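Probable TonB-dependent siderophore receptor PiuA (Acinetobacter baumannii, PDB 5FP1) probably takes up iron across the bacterial outer membrane by binding iron-chelating siderophores, possibly ferric enterobactin. Local coordinates at residues A[677-691]-A[704-718]. Residues are numbered along the deposited sequence; the frame is centred on the assembly and turned at random.
Sequences NVDLQLNINNLSDKR and EAEGRSAVLAVNFKY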
# COMPACT_ATOMS: atom_id res chain seq x y z
N ASN A 677 -17.46 -17.77 24.03
CA ASN A 677 -17.80 -17.47 22.65
C ASN A 677 -17.90 -15.96 22.34
O ASN A 677 -18.00 -15.59 21.16
CB ASN A 677 -19.14 -18.10 22.30
CG ASN A 677 -19.14 -19.60 22.49
OD1 ASN A 677 -19.76 -20.12 23.42
ND2 ASN A 677 -18.43 -20.31 21.62
N VAL A 678 -17.92 -15.12 23.36
CA VAL A 678 -18.26 -13.71 23.19
C VAL A 678 -17.28 -12.80 23.90
O VAL A 678 -16.99 -12.98 25.08
CB VAL A 678 -19.69 -13.41 23.68
CG1 VAL A 678 -20.03 -11.94 23.51
CG2 VAL A 678 -20.71 -14.27 22.95
N ASP A 679 -16.76 -11.82 23.14
CA ASP A 679 -15.93 -10.75 23.67
C ASP A 679 -16.61 -9.39 23.44
O ASP A 679 -17.40 -9.20 22.51
CB ASP A 679 -14.59 -10.69 22.94
CG ASP A 679 -13.71 -11.86 23.26
OD1 ASP A 679 -13.98 -12.56 24.26
OD2 ASP A 679 -12.73 -12.05 22.50
N LEU A 680 -16.29 -8.46 24.31
CA LEU A 680 -16.63 -7.08 24.10
C LEU A 680 -15.29 -6.37 23.99
O LEU A 680 -14.40 -6.58 24.81
CB LEU A 680 -17.40 -6.54 25.30
CG LEU A 680 -17.95 -5.14 25.13
CD1 LEU A 680 -19.04 -5.11 24.07
CD2 LEU A 680 -18.49 -4.64 26.47
N GLN A 681 -15.12 -5.56 22.94
CA GLN A 681 -13.84 -4.89 22.72
C GLN A 681 -14.05 -3.42 22.41
O GLN A 681 -14.83 -3.05 21.50
CB GLN A 681 -13.01 -5.57 21.60
CG GLN A 681 -11.62 -4.93 21.42
CD GLN A 681 -10.76 -5.66 20.41
OE1 GLN A 681 -10.62 -6.89 20.46
NE2 GLN A 681 -10.19 -4.91 19.45
N LEU A 682 -13.37 -2.60 23.20
CA LEU A 682 -13.37 -1.17 23.08
C LEU A 682 -12.02 -0.72 22.55
O LEU A 682 -10.97 -1.05 23.11
CB LEU A 682 -13.57 -0.52 24.46
CG LEU A 682 -13.51 0.99 24.49
CD1 LEU A 682 -14.58 1.57 23.60
CD2 LEU A 682 -13.64 1.51 25.92
N ASN A 683 -12.06 0.05 21.47
CA ASN A 683 -10.86 0.69 20.93
C ASN A 683 -11.00 2.20 20.98
O ASN A 683 -12.02 2.74 20.57
CB ASN A 683 -10.66 0.24 19.47
CG ASN A 683 -10.04 -1.14 19.36
OD1 ASN A 683 -10.75 -2.16 19.32
ND2 ASN A 683 -8.72 -1.19 19.28
N ILE A 684 -9.97 2.87 21.48
CA ILE A 684 -9.90 4.30 21.43
C ILE A 684 -8.70 4.65 20.55
O ILE A 684 -7.56 4.31 20.85
CB ILE A 684 -9.78 4.93 22.82
CG1 ILE A 684 -11.02 4.56 23.65
CG2 ILE A 684 -9.68 6.45 22.70
CD1 ILE A 684 -10.95 5.05 25.07
N ASN A 685 -8.99 5.33 19.45
CA ASN A 685 -7.99 5.65 18.43
C ASN A 685 -7.60 7.11 18.47
O ASN A 685 -8.47 7.98 18.63
CB ASN A 685 -8.55 5.28 17.07
CG ASN A 685 -8.99 3.83 17.01
OD1 ASN A 685 -8.20 2.94 17.30
ND2 ASN A 685 -10.24 3.60 16.68
N ASN A 686 -6.31 7.37 18.31
CA ASN A 686 -5.78 8.74 18.40
C ASN A 686 -6.31 9.35 19.69
O ASN A 686 -7.01 10.37 19.71
CB ASN A 686 -6.16 9.58 17.18
CG ASN A 686 -5.44 10.91 17.15
OD1 ASN A 686 -4.58 11.19 17.98
ND2 ASN A 686 -5.76 11.72 16.14
N LEU A 687 -5.88 8.72 20.76
CA LEU A 687 -6.33 8.94 22.12
C LEU A 687 -6.11 10.37 22.59
O LEU A 687 -6.91 10.91 23.35
CB LEU A 687 -5.50 7.97 22.98
CG LEU A 687 -5.80 7.58 24.40
CD1 LEU A 687 -7.21 7.02 24.51
CD2 LEU A 687 -4.77 6.52 24.78
N SER A 688 -5.05 11.02 22.14
CA SER A 688 -4.82 12.41 22.53
C SER A 688 -5.45 13.42 21.56
O SER A 688 -5.24 14.61 21.72
CB SER A 688 -3.32 12.69 22.65
OG SER A 688 -2.66 12.61 21.39
N ASP A 689 -6.19 12.96 20.56
CA ASP A 689 -6.82 13.83 19.55
C ASP A 689 -5.79 14.74 18.85
O ASP A 689 -6.01 15.92 18.60
CB ASP A 689 -7.94 14.66 20.18
CG ASP A 689 -8.95 15.13 19.15
OD1 ASP A 689 -9.03 14.54 18.04
OD2 ASP A 689 -9.67 16.10 19.46
N LYS A 690 -4.66 14.16 18.53
CA LYS A 690 -3.58 14.89 17.90
C LYS A 690 -3.98 15.25 16.44
O LYS A 690 -4.49 14.41 15.71
CB LYS A 690 -2.34 14.00 17.88
CG LYS A 690 -1.13 14.56 17.18
CD LYS A 690 -0.52 15.73 17.91
CE LYS A 690 0.59 16.30 17.06
NZ LYS A 690 1.36 17.38 17.74
N ARG A 691 -3.75 16.49 16.06
CA ARG A 691 -3.80 16.94 14.67
C ARG A 691 -2.45 16.70 14.01
O ARG A 691 -1.43 17.33 14.33
CB ARG A 691 -4.17 18.42 14.58
CG ARG A 691 -4.30 18.97 13.15
CD ARG A 691 -4.55 20.48 13.20
NE ARG A 691 -4.79 21.13 11.90
CZ ARG A 691 -3.92 21.90 11.26
NH1 ARG A 691 -2.71 22.08 11.74
NH2 ARG A 691 -4.24 22.45 10.10
N GLU A 704 -4.79 15.42 6.29
CA GLU A 704 -4.92 15.31 7.73
C GLU A 704 -5.33 13.91 8.18
O GLU A 704 -6.21 13.26 7.60
CB GLU A 704 -5.92 16.38 8.25
CG GLU A 704 -5.92 16.61 9.75
CD GLU A 704 -6.88 17.74 10.16
OE1 GLU A 704 -7.26 18.57 9.29
OE2 GLU A 704 -7.25 17.80 11.34
N ALA A 705 -4.70 13.42 9.24
CA ALA A 705 -5.12 12.16 9.84
C ALA A 705 -6.44 12.35 10.56
O ALA A 705 -6.84 13.47 10.90
CB ALA A 705 -4.06 11.67 10.83
N GLU A 706 -7.15 11.25 10.74
CA GLU A 706 -8.40 11.25 11.47
C GLU A 706 -8.16 11.69 12.92
O GLU A 706 -7.08 11.47 13.48
CB GLU A 706 -8.95 9.83 11.49
CG GLU A 706 -8.10 8.95 12.36
CD GLU A 706 -8.48 7.48 12.35
OE1 GLU A 706 -9.47 7.12 11.65
OE2 GLU A 706 -7.79 6.70 13.06
N GLY A 707 -9.17 12.35 13.50
CA GLY A 707 -9.19 12.74 14.92
C GLY A 707 -9.47 11.58 15.86
O GLY A 707 -9.52 10.42 15.45
N ARG A 708 -9.64 11.88 17.15
CA ARG A 708 -9.96 10.84 18.13
C ARG A 708 -11.27 10.14 17.81
O ARG A 708 -12.25 10.77 17.40
CB ARG A 708 -10.04 11.45 19.54
CG ARG A 708 -10.30 10.43 20.64
CD ARG A 708 -9.86 10.96 21.98
NE ARG A 708 -10.61 12.14 22.35
CZ ARG A 708 -10.16 13.11 23.15
NH1 ARG A 708 -8.93 13.06 23.67
NH2 ARG A 708 -10.94 14.14 23.42
N SER A 709 -11.30 8.83 17.99
CA SER A 709 -12.53 8.08 17.82
C SER A 709 -12.57 6.94 18.84
O SER A 709 -11.55 6.61 19.43
CB SER A 709 -12.66 7.51 16.41
OG SER A 709 -11.69 6.49 16.19
N ALA A 710 -13.75 6.38 19.04
CA ALA A 710 -13.91 5.18 19.85
C ALA A 710 -14.79 4.22 19.10
O ALA A 710 -15.75 4.62 18.45
CB ALA A 710 -14.56 5.53 21.19
N VAL A 711 -14.48 2.94 19.24
CA VAL A 711 -15.30 1.89 18.67
C VAL A 711 -15.58 0.83 19.73
O VAL A 711 -14.68 0.43 20.46
CB VAL A 711 -14.60 1.22 17.49
CG1 VAL A 711 -15.41 0.06 16.97
CG2 VAL A 711 -14.37 2.25 16.38
N LEU A 712 -16.83 0.37 19.78
CA LEU A 712 -17.19 -0.71 20.69
C LEU A 712 -17.74 -1.85 19.88
O LEU A 712 -18.67 -1.66 19.09
CB LEU A 712 -18.24 -0.26 21.71
CG LEU A 712 -18.65 -1.33 22.73
CD1 LEU A 712 -17.46 -1.62 23.63
CD2 LEU A 712 -19.85 -0.86 23.54
N ALA A 713 -17.18 -3.04 20.10
CA ALA A 713 -17.57 -4.20 19.33
C ALA A 713 -17.97 -5.38 20.22
O ALA A 713 -17.35 -5.63 21.25
CB ALA A 713 -16.43 -4.65 18.44
N VAL A 714 -18.98 -6.10 19.76
CA VAL A 714 -19.29 -7.43 20.23
C VAL A 714 -18.81 -8.43 19.19
O VAL A 714 -19.34 -8.46 18.08
CB VAL A 714 -20.79 -7.67 20.37
CG1 VAL A 714 -21.02 -9.06 20.95
CG2 VAL A 714 -21.43 -6.59 21.23
N ASN A 715 -17.82 -9.23 19.58
CA ASN A 715 -17.19 -10.21 18.72
C ASN A 715 -17.60 -11.60 19.17
O ASN A 715 -17.57 -11.92 20.37
CB ASN A 715 -15.67 -10.06 18.81
CG ASN A 715 -15.21 -8.69 18.33
OD1 ASN A 715 -15.90 -8.08 17.53
ND2 ASN A 715 -14.14 -8.18 18.90
N PHE A 716 -17.99 -12.43 18.21
CA PHE A 716 -18.38 -13.79 18.53
C PHE A 716 -17.60 -14.82 17.74
O PHE A 716 -17.16 -14.58 16.61
CB PHE A 716 -19.89 -14.00 18.45
CG PHE A 716 -20.49 -13.74 17.11
CD1 PHE A 716 -20.57 -14.76 16.16
CD2 PHE A 716 -21.04 -12.51 16.82
CE1 PHE A 716 -21.15 -14.53 14.92
CE2 PHE A 716 -21.62 -12.27 15.58
CZ PHE A 716 -21.68 -13.28 14.63
N LYS A 717 -17.41 -15.98 18.37
CA LYS A 717 -16.56 -17.02 17.84
C LYS A 717 -17.07 -18.38 18.29
O LYS A 717 -16.98 -18.71 19.47
CB LYS A 717 -15.16 -16.80 18.35
CG LYS A 717 -14.13 -17.73 17.74
CD LYS A 717 -12.72 -17.20 18.02
CE LYS A 717 -12.62 -15.71 17.72
NZ LYS A 717 -11.22 -15.25 17.54
N TYR A 718 -17.65 -19.14 17.36
CA TYR A 718 -18.12 -20.50 17.62
C TYR A 718 -17.41 -21.53 16.75
O TYR A 718 -16.70 -21.22 15.78
CB TYR A 718 -19.62 -20.60 17.36
CG TYR A 718 -20.44 -19.72 18.25
CD1 TYR A 718 -20.88 -20.16 19.49
CD2 TYR A 718 -20.77 -18.44 17.85
CE1 TYR A 718 -21.63 -19.34 20.31
CE2 TYR A 718 -21.53 -17.61 18.66
CZ TYR A 718 -21.95 -18.06 19.89
OH TYR A 718 -22.69 -17.23 20.69
OXT TYR A 718 -17.55 -22.73 17.00
O HOH W 1 -12.64 -10.25 20.30
O HOH W 2 -5.12 14.44 12.99
O HOH W 3 -7.02 21.10 10.10
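With D689 CG anti to the backbone N (chi1 -157°), its carboxylate turns to the backbone N of R708. R708 bends at chi3 (62°), which lays its guanidinium with one face over D689 CB. In the guanidinium plane, NH1 of R708 gives a nearly straight hydrogen bond to L687 O, 3.0 Å away. R708 N donates to D689 OD1 at 2.9 Å, reaching it from above the carboxylate plane. The charged ends, D689 OD2 and R708 NH2, stay 4.6 Å apart without a bond. N686, which starts the type I turn ending at D689, uses both N-H groups of ND2, one for E706 O and one for K690 O. Its amide thus ties the turn to the loop before strand 709-717.

Beyond the turn, strands 678-685 and 709-717 run antiparallel, hydrogen-bonded at N685–S709, N683–V711, Q681–A713 and D679–N715, with K717 N donating to N677 O beyond the last pair. N685 ND2 also donates to S709 OG at 3.3 Å. The polar side chains D679, Q681, N683 and N715 share a face with V711 and A713. There Q681 NE2 bonds N683 OD1, and a water links D679 OD2 to N715 ND2. The other face carries V678, L680, L682, I684, A710, L712, V714 and F716, consistent with a barrel side that faces lipid. L680 CG packs 3.9 Å from L712 CD1. At the far end, the N677 amide meets the CD1/CE1 side of the Y718 ring obliquely, their planes 18° apart, and N677 ND2 donates to K717 O at 3.0 Å.

Strand 709-717 closes the TonB-dependent receptor barrel by pairing with 149-157, where N715 OD1 is hydrogen-bonded to S153 OG. Strand 659-673 pairs with the other edge of 678-685, and its R671 and N673 side chains bond those of Q681 and D679 respectively. Q681 and N683 also bond E53 O and D54 O of helix 49-55, joining the barrel wall to the plug.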